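Local coordinates for Di-haem cytochrome c peroxidase family protein (Burkholderia thailandensis E264, PDB 6NX0) that is a two-heme c-type enzyme, probably a peroxidase that reduces hydrogen peroxide with donated electrons, and displays an unusually stable bis-Fe(IV) state, at residues 350-354 with 355-359; 373-376 with 377-380; 109-112 with 113-116. All coordinates share one frame; numbering follows the deposited sequence.

Interaction 1: residues 350-354 with 355-359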
loop_
_atom_site.group_PDB
_atom_site.type_symbol
_atom_site.label_atom_id
_atom_site.label_comp_id
_atom_site.label_asym_id
_atom_site.label_seq_id
_atom_site.Cartn_x
_atom_site.Cartn_y
_atom_site.Cartn_z
ATOM N N ASP A 350 11.143 12.247 2.370
ATOM C CA ASP A 350 11.353 12.852 1.055
ATOM C C ASP A 350 10.113 13.615 0.621
ATOM O O ASP A 350 10.212 14.724 0.093
ATOM C CB ASP A 350 11.733 11.789 0.023
ATOM C CG ASP A 350 13.088 11.129 0.319
ATOM O OD1 ASP A 350 13.915 11.686 1.092
ATOM O OD2 ASP A 350 13.338 10.043 -0.241
ATOM N N THR A 351 8.933 13.052 0.880
ATOM C CA THR A 351 7.690 13.759 0.639
ATOM C C THR A 351 7.561 14.985 1.522
ATOM O O THR A 351 7.137 16.048 1.056
ATOM C CB THR A 351 6.519 12.812 0.880
ATOM O OG1 THR A 351 6.649 11.720 -0.025
ATOM C CG2 THR A 351 5.200 13.504 0.656
ATOM N N ALA A 352 7.895 14.850 2.800
ATOM C CA ALA A 352 7.801 15.978 3.720
ATOM C C ALA A 352 8.623 17.155 3.217
ATOM O O ALA A 352 8.178 18.299 3.279
ATOM C CB ALA A 352 8.252 15.534 5.112
ATOM N N ALA A 353 9.801 16.889 2.669
ATOM C CA ALA A 353 10.636 17.976 2.167
ATOM C C ALA A 353 10.008 18.625 0.939
ATOM O O ALA A 353 9.988 19.859 0.820
ATOM C CB ALA A 353 12.027 17.442 1.851
ATOM N N LYS A 354 9.469 17.819 0.028
ATOM C CA LYS A 354 8.799 18.358 -1.154
ATOM C C LYS A 354 7.608 19.232 -0.790
ATOM O O LYS A 354 7.283 20.168 -1.527
ATOM C CB LYS A 354 8.352 17.220 -2.070
ATOM C CG LYS A 354 9.456 16.386 -2.656
ATOM C CD LYS A 354 8.892 15.155 -3.376
ATOM C CE LYS A 354 9.987 14.251 -3.939
ATOM N NZ LYS A 354 9.420 12.934 -4.380
ATOM N N LEU A 355 6.930 18.935 0.313
ATOM C CA LEU A 355 5.747 19.680 0.713
ATOM C C LEU A 355 6.073 20.773 1.725
ATOM O O LEU A 355 5.162 21.413 2.255
ATOM C CB LEU A 355 4.692 18.718 1.293
ATOM C CG LEU A 355 4.242 17.592 0.356
ATOM C CD1 LEU A 355 3.262 16.673 1.065
ATOM C CD2 LEU A 355 3.630 18.125 -0.919
ATOM N N ARG A 356 7.360 20.982 2.013
ATOM C CA ARG A 356 7.824 21.968 2.986
ATOM C C ARG A 356 7.187 21.788 4.359
ATOM O O ARG A 356 6.976 22.750 5.095
ATOM C CB ARG A 356 7.599 23.388 2.448
ATOM C CG ARG A 356 8.500 23.703 1.268
ATOM C CD ARG A 356 8.370 25.147 0.757
ATOM N NE ARG A 356 8.721 26.173 1.746
ATOM C CZ ARG A 356 9.936 26.707 1.905
ATOM N NH1 ARG A 356 10.960 26.305 1.167
ATOM N NH2 ARG A 356 10.137 27.646 2.825
ATOM N N TRP A 357 6.912 20.544 4.752
ATOM C CA TRP A 357 6.519 20.291 6.120
ATOM C C TRP A 357 7.669 20.658 7.054
ATOM O O TRP A 357 8.834 20.448 6.715
ATOM C CB TRP A 357 6.184 18.821 6.326
ATOM C CG TRP A 357 4.975 18.327 5.621
ATOM C CD1 TRP A 357 4.100 19.040 4.859
ATOM C CD2 TRP A 357 4.494 16.986 5.643
ATOM N NE1 TRP A 357 3.092 18.220 4.396
ATOM C CE2 TRP A 357 3.321 16.952 4.871
ATOM C CE3 TRP A 357 4.943 15.806 6.251
ATOM C CZ2 TRP A 357 2.596 15.781 4.677
ATOM C CZ3 TRP A 357 4.212 14.648 6.055
ATOM C CH2 TRP A 357 3.058 14.655 5.281
ATOM N N PRO A 358 7.373 21.129 8.262
ATOM C CA PRO A 358 8.452 21.517 9.178
ATOM C C PRO A 358 9.311 20.330 9.607
ATOM O O PRO A 358 8.810 19.238 9.873
ATOM C CB PRO A 358 7.700 22.133 10.368
ATOM C CG PRO A 358 6.335 21.579 10.298
ATOM C CD PRO A 358 6.037 21.374 8.838
ATOM N N GLU A 359 10.618 20.553 9.653
ATOM C CA GLU A 359 11.572 19.559 10.130
ATOM C C GLU A 359 11.344 18.197 9.467
ATOM O O GLU A 359 11.092 17.197 10.147
ATOM C CB GLU A 359 11.498 19.451 11.646
ATOM C CG GLU A 359 12.034 20.697 12.301
ATOM C CD GLU A 359 13.467 20.938 11.907
ATOM O OE1 GLU A 359 14.149 19.952 11.557
ATOM O OE2 GLU A 359 13.888 22.097 11.930
#

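Interaction 2: residues 373-376 with 377-380. With HEC (heme c), chain C.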
loop_
_atom_site.group_PDB
_atom_site.type_symbol
_atom_site.label_atom_id
_atom_site.label_comp_id
_atom_site.label_asym_id
_atom_site.label_seq_id
_atom_site.Cartn_x
_atom_site.Cartn_y
_atom_site.Cartn_z
ATOM N N ARG A 373 -5.924 -6.512 4.115
ATOM C CA ARG A 373 -6.820 -7.363 3.339
ATOM C C ARG A 373 -6.054 -7.968 2.172
ATOM O O ARG A 373 -5.277 -7.291 1.499
ATOM C CB ARG A 373 -8.031 -6.580 2.848
ATOM C CG ARG A 373 -8.960 -6.216 4.017
ATOM C CD ARG A 373 -10.035 -5.247 3.650
ATOM N NE ARG A 373 -11.078 -5.141 4.681
ATOM C CZ ARG A 373 -12.111 -5.965 4.785
ATOM N NH1 ARG A 373 -12.225 -7.000 3.957
ATOM N NH2 ARG A 373 -13.010 -5.786 5.743
ATOM N N ASN A 374 -6.278 -9.263 1.958
ATOM C CA ASN A 374 -5.623 -10.087 0.939
ATOM C C ASN A 374 -4.125 -10.220 1.134
ATOM O O ASN A 374 -3.421 -10.658 0.213
ATOM C CB ASN A 374 -5.954 -9.593 -0.465
ATOM C CG ASN A 374 -7.415 -9.711 -0.737
ATOM O OD1 ASN A 374 -7.935 -10.840 -0.827
ATOM N ND2 ASN A 374 -8.102 -8.584 -0.841
ATOM N N VAL A 375 -3.619 -9.940 2.339
ATOM C CA VAL A 375 -2.172 -10.040 2.565
ATOM C C VAL A 375 -1.667 -11.452 2.319
ATOM O O VAL A 375 -0.544 -11.645 1.838
ATOM C CB VAL A 375 -1.819 -9.525 3.980
ATOM C CG1 VAL A 375 -2.363 -10.443 5.064
ATOM C CG2 VAL A 375 -0.293 -9.299 4.116
ATOM N N ALA A 376 -2.494 -12.470 2.593
ATOM C CA ALA A 376 -1.996 -13.841 2.575
ATOM C C ALA A 376 -1.782 -14.410 1.171
ATOM O O ALA A 376 -1.291 -15.539 1.055
ATOM C CB ALA A 376 -2.966 -14.734 3.352
ATOM N N ILE A 377 -2.112 -13.673 0.105
ATOM C CA ILE A 377 -1.875 -14.123 -1.267
ATOM C C ILE A 377 -0.699 -13.411 -1.906
ATOM O O ILE A 377 -0.374 -13.697 -3.074
ATOM C CB ILE A 377 -3.130 -13.974 -2.154
ATOM C CG1 ILE A 377 -3.472 -12.505 -2.444
ATOM C CG2 ILE A 377 -4.321 -14.695 -1.539
ATOM C CD1 ILE A 377 -4.647 -12.313 -3.363
ATOM N N LYS A 378 -0.032 -12.515 -1.184
ATOM C CA LYS A 378 1.103 -11.805 -1.754
ATOM C C LYS A 378 2.325 -12.713 -1.830
ATOM O O LYS A 378 2.523 -13.603 -1.004
ATOM C CB LYS A 378 1.440 -10.566 -0.922
ATOM C CG LYS A 378 0.357 -9.513 -0.919
ATOM C CD LYS A 378 0.524 -8.532 0.211
ATOM C CE LYS A 378 1.787 -7.691 0.099
ATOM N NZ LYS A 378 1.544 -6.430 -0.646
ATOM N N GLU A 379 3.158 -12.466 -2.837
ATOM C CA GLU A 379 4.390 -13.223 -3.020
ATOM C C GLU A 379 5.570 -12.667 -2.231
ATOM O O GLU A 379 6.542 -13.398 -1.995
ATOM C CB GLU A 379 4.742 -13.292 -4.512
ATOM C CG GLU A 379 3.726 -14.105 -5.308
ATOM C CD GLU A 379 4.033 -14.168 -6.782
ATOM O OE1 GLU A 379 4.670 -13.242 -7.311
ATOM O OE2 GLU A 379 3.642 -15.160 -7.425
ATOM N N SER A 380 5.506 -11.402 -1.812
ATOM C CA SER A 380 6.518 -10.804 -0.954
ATOM C C SER A 380 5.850 -9.691 -0.172
ATOM O O SER A 380 4.777 -9.202 -0.542
ATOM C CB SER A 380 7.732 -10.299 -1.747
ATOM O OG SER A 380 7.351 -9.249 -2.609
HETATM FE FE HEC C . 2.238 -3.995 10.669
HETATM C CHA HEC C . 3.386 -3.807 7.445
HETATM C CHB HEC C . 1.274 -7.249 10.148
HETATM C CHC HEC C . 1.703 -4.407 14.032
HETATM C CHD HEC C . 2.826 -0.668 11.153
HETATM N NA HEC C . 2.265 -5.259 9.082
HETATM C C1A HEC C . 2.747 -4.950 7.824
HETATM C C2A HEC C . 2.679 -6.154 7.038
HETATM C C3A HEC C . 2.005 -7.066 7.750
HETATM C C4A HEC C . 1.735 -6.525 9.058
HETATM C CMA HEC C . 1.752 -8.525 7.381
HETATM C CAA HEC C . 3.074 -6.262 5.548
HETATM C CBA HEC C . 1.905 -5.920 4.642
HETATM C CGA HEC C . 2.222 -5.875 3.166
HETATM O O1A HEC C . 1.298 -5.424 2.423
HETATM O O2A HEC C . 3.411 -5.991 2.758
HETATM N NB HEC C . 1.592 -5.493 11.857
HETATM C C1B HEC C . 1.189 -6.758 11.421
HETATM C C2B HEC C . 0.779 -7.528 12.582
HETATM C C3B HEC C . 0.956 -6.785 13.672
HETATM C C4B HEC C . 1.424 -5.479 13.227
HETATM C CMB HEC C . 0.187 -8.958 12.499
HETATM C CAB HEC C . 0.790 -7.181 15.161
HETATM C CBB HEC C . 1.729 -8.357 15.516
HETATM N NC HEC C . 2.185 -2.764 12.268
HETATM C C1C HEC C . 2.012 -3.152 13.583
HETATM C C2C HEC C . 2.150 -1.980 14.402
HETATM C C3C HEC C . 2.362 -0.926 13.603
HETATM C C4C HEC C . 2.427 -1.402 12.241
HETATM C CMC HEC C . 1.949 -2.033 15.932
HETATM C CAC HEC C . 2.321 0.560 13.995
HETATM C CBC HEC C . 3.467 0.828 14.993
HETATM N ND HEC C . 2.919 -2.512 9.487
HETATM C C1D HEC C . 3.101 -1.193 9.915
HETATM C C2D HEC C . 3.820 -0.490 8.894
HETATM C C3D HEC C . 4.078 -1.455 7.803
HETATM C C4D HEC C . 3.446 -2.681 8.209
HETATM C CMD HEC C . 4.262 0.970 8.900
HETATM C CAD HEC C . 4.851 -1.190 6.504
HETATM C CBD HEC C . 6.326 -1.389 6.790
HETATM C CGD HEC C . 7.117 -1.522 5.513
HETATM O O1D HEC C . 6.497 -1.670 4.431
HETATM O O2D HEC C . 8.371 -1.657 5.615
#

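Interaction 3: residues 109-112 with 113-116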
loop_
_atom_site.group_PDB
_atom_site.type_symbol
_atom_site.label_atom_id
_atom_site.label_comp_id
_atom_site.label_asym_id
_atom_site.label_seq_id
_atom_site.Cartn_x
_atom_site.Cartn_y
_atom_site.Cartn_z
ATOM N N PHE A 109 -6.382 0.622 -17.675
ATOM C CA PHE A 109 -5.668 -0.264 -16.756
ATOM C C PHE A 109 -5.118 -1.503 -17.437
ATOM O O PHE A 109 -4.052 -2.003 -17.057
ATOM C CB PHE A 109 -6.611 -0.673 -15.633
ATOM C CG PHE A 109 -5.927 -1.282 -14.435
ATOM C CD1 PHE A 109 -5.704 -2.643 -14.359
ATOM C CD2 PHE A 109 -5.510 -0.483 -13.399
ATOM C CE1 PHE A 109 -5.097 -3.193 -13.241
ATOM C CE2 PHE A 109 -4.900 -1.024 -12.272
ATOM C CZ PHE A 109 -4.692 -2.371 -12.199
ATOM N N PHE A 110 -5.815 -2.015 -18.445
ATOM C CA PHE A 110 -5.421 -3.251 -19.097
ATOM C C PHE A 110 -4.762 -3.041 -20.458
ATOM O O PHE A 110 -4.479 -4.029 -21.149
ATOM C CB PHE A 110 -6.653 -4.171 -19.218
ATOM C CG PHE A 110 -7.043 -4.780 -17.910
ATOM C CD1 PHE A 110 -6.396 -5.912 -17.452
ATOM C CD2 PHE A 110 -7.996 -4.187 -17.106
ATOM C CE1 PHE A 110 -6.727 -6.472 -16.212
ATOM C CE2 PHE A 110 -8.325 -4.723 -15.875
ATOM C CZ PHE A 110 -7.691 -5.870 -15.423
ATOM N N ASP A 111 -4.433 -1.791 -20.823
ATOM C CA ASP A 111 -3.884 -1.497 -22.144
ATOM C C ASP A 111 -2.374 -1.717 -22.165
ATOM O O ASP A 111 -1.639 -0.938 -21.549
ATOM C CB ASP A 111 -4.224 -0.073 -22.540
ATOM C CG ASP A 111 -3.899 0.229 -23.984
ATOM O OD1 ASP A 111 -3.026 -0.452 -24.572
ATOM O OD2 ASP A 111 -4.518 1.157 -24.539
ATOM N N PRO A 112 -1.868 -2.743 -22.851
ATOM C CA PRO A 112 -0.424 -3.022 -22.850
ATOM C C PRO A 112 0.374 -2.123 -23.780
ATOM O O PRO A 112 1.599 -2.245 -23.841
ATOM C CB PRO A 112 -0.369 -4.485 -23.315
ATOM C CG PRO A 112 -1.550 -4.583 -24.272
ATOM C CD PRO A 112 -2.616 -3.686 -23.715
ATOM N N ALA A 113 -0.275 -1.236 -24.512
ATOM C CA ALA A 113 0.448 -0.296 -25.350
ATOM C C ALA A 113 1.042 0.856 -24.559
ATOM O O ALA A 113 1.821 1.636 -25.121
ATOM C CB ALA A 113 -0.483 0.271 -26.430
ATOM N N LEU A 114 0.718 0.979 -23.274
ATOM C CA LEU A 114 1.102 2.132 -22.478
ATOM C C LEU A 114 2.458 1.963 -21.798
ATOM O O LEU A 114 2.711 2.583 -20.755
ATOM C CB LEU A 114 0.020 2.419 -21.439
ATOM C CG LEU A 114 -1.385 2.663 -22.019
ATOM C CD1 LEU A 114 -2.336 3.137 -20.927
ATOM C CD2 LEU A 114 -1.340 3.650 -23.178
ATOM N N SER A 115 3.304 1.096 -22.324
ATOM C CA SER A 115 4.665 0.945 -21.850
ATOM C C SER A 115 5.635 1.044 -23.020
ATOM O O SER A 115 5.258 0.960 -24.198
ATOM C CB SER A 115 4.849 -0.390 -21.142
ATOM O OG SER A 115 4.580 -1.484 -22.010
ATOM N N GLU A 116 6.908 1.202 -22.675
ATOM C CA GLU A 116 7.999 1.140 -23.639
ATOM C C GLU A 116 9.069 0.201 -23.108
ATOM O O GLU A 116 9.653 0.485 -22.053
ATOM C CB GLU A 116 8.596 2.526 -23.866
ATOM C CG GLU A 116 7.664 3.498 -24.565
ATOM C CD GLU A 116 7.324 3.069 -25.987
ATOM O OE1 GLU A 116 8.114 2.315 -26.612
ATOM O OE2 GLU A 116 6.260 3.487 -26.478
#

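Interaction 1: residues 350-354 with 355-359
Ala-352 and Trp-357 meet across a helix end, the indole standing against the last turn with Ala-352 CA 3.6 Å above the plane of its ring and offset toward the rim. The methyl of Ala-352 comes in obliquely, its CB 3.5 Å from Trp-357 CE3, so the benzo half of the indole takes most of this apolar contact. With chi1 at -67°, CG of Trp-357 lies beside its own backbone N, and this turns the indole back along the helix.

A second pair lies beside the first. Thr-351 and Leu-355 run side by side, pointing the same way, and touch through Thr-351 CG2 and Leu-355 CD1 at 3.7 Å. The branching carbon CG of Leu-355 also rests 3.4 Å from Thr-351 O.

The helical spacing of four residues is enough to bring this second pair together, whereas Ala-352 and Trp-357 owe their meeting to a Schellman motif that ends helix 348-354. Its two defining bonds run from Trp-357 N to Ala-352 O (3.0 Å) and from Arg-356 N to Ala-353 O (3.1 Å). Arg-356 is the C-prime residue, and its positive phi of 55° reverses the chain, carrying Trp-357 back over Ala-352. Leu-355 N continues the helical pattern to Thr-351 O at 3.0 Å and adds a weak bond to Ala-352 O; that carbonyl therefore accepts from both Leu-355 and Trp-357.

The polar ends turn elsewhere: Thr-351 OG1 bonds to Asp-192 O, and Trp-357 NE1 to Thr-81 OG1, while Phe-174 stacks edge-to-face with the indole. The side chain of Thr-351 also touches Arg-194, a binding residue of the first heme c.

Interaction 2: residues 373-376 with 377-380
The second heme c pocket is bordered here by a short 3-10 turn, where Val-375 and, just after the turn, Lys-378 lie against each other and both reach substituents of the heme. Their side chains cross obliquely, with Val-375 CG2 4.1 Å from Lys-378 CD. The same CG2 faces the heme methyl CMA at 3.9 Å, while the lysine chain passes over Val-375 O and bends at chi3 and chi4 (65° and 91°), which brings its ammonium to the A-ring propionate. Lys-378 NZ makes a weak hydrogen bond of 3.2 Å to heme O1A; a positive charge there would probably help to balance the carboxylate.

Two consecutive i-to-i+3 backbone bonds define the turn: Ile-377 N to Asn-374 O at 3.3 Å and Lys-378 N to Val-375 O at 3.2 Å. Both are nearly straight at the hydrogen. Ile-377 CG1, set between its own backbone N and carbonyl carbon, is placed tightly against Asn-374 O at 3.2 Å, and Ile-377 CD1 lies at a loose 4.2 Å from Asn-374 CB.

Asn-374 OD1 accepts from Asp-459 N, and Ile-377 O from Arg-130. The turn lies between strand 367-368 and helix 390-399, with Val-375 and Ala-376 packed on Leu-390 of that helix and on Leu-454 and Arg-455, respectively, of helix 444-455.

Interaction 3: residues 109-112 with 113-116
Beyond the end of helix 99-109, Asp-111 turns its carboxylate onto Ala-113, two residues ahead, and its CB onto Leu-114. The helix end just before it is placed by Phe-109, which touches Cys-122 and His-126 of the first heme c site.

At Asp-111 the chain makes an Asx turn: OD1 accepts from Ala-113 N at 2.9 Å, and the Ala-113 methyl CB comes within 3.2 Å of the same oxygen. CG lies anti to the Asp-111 backbone N (chi1 -170°), a setting that sends the carboxylate forward along the chain. The side chains of Asp-111 and Leu-114 cross at about a right angle, Asp-111 CB resting 4.0 Å from Leu-114 CG. A weak 3.5 Å bond from Leu-114 N to Asp-111 O closes a beta turn round the same residues.

Pro-112 holds the second position of that turn, where its ring restricts phi. Its carbonyl O lies 3.6 Å from Ser-115 OG, whose hydrogen bonds go instead to Pro-117 O and Met-120 N.

The N-H of Ala-113 meets OD1 on the anti side of the carboxylate, 30° out of its plane; donating to this oxygen, it would probably favour the charged form of Asp-111 somewhat.

Along the chain interaction 3 comes first, then interaction 1, then interaction 2. None touches another: interactions 1 and 2 have centres about 31 Å apart, interactions 1 and 3 about 33 Å, and interactions 2 and 3 about 25 Å. Interaction 3 belongs to the N-terminal cytochrome c region, close to the first heme; interactions 1 and 2 share the C-terminal cytochrome c region but lie on opposite sides of the chain's centre. Residues 373-380 reach the second heme directly. Residues 350-359, although C-terminal in sequence, pack against residues near the first heme, so the C-terminal region meets the N-terminal one there.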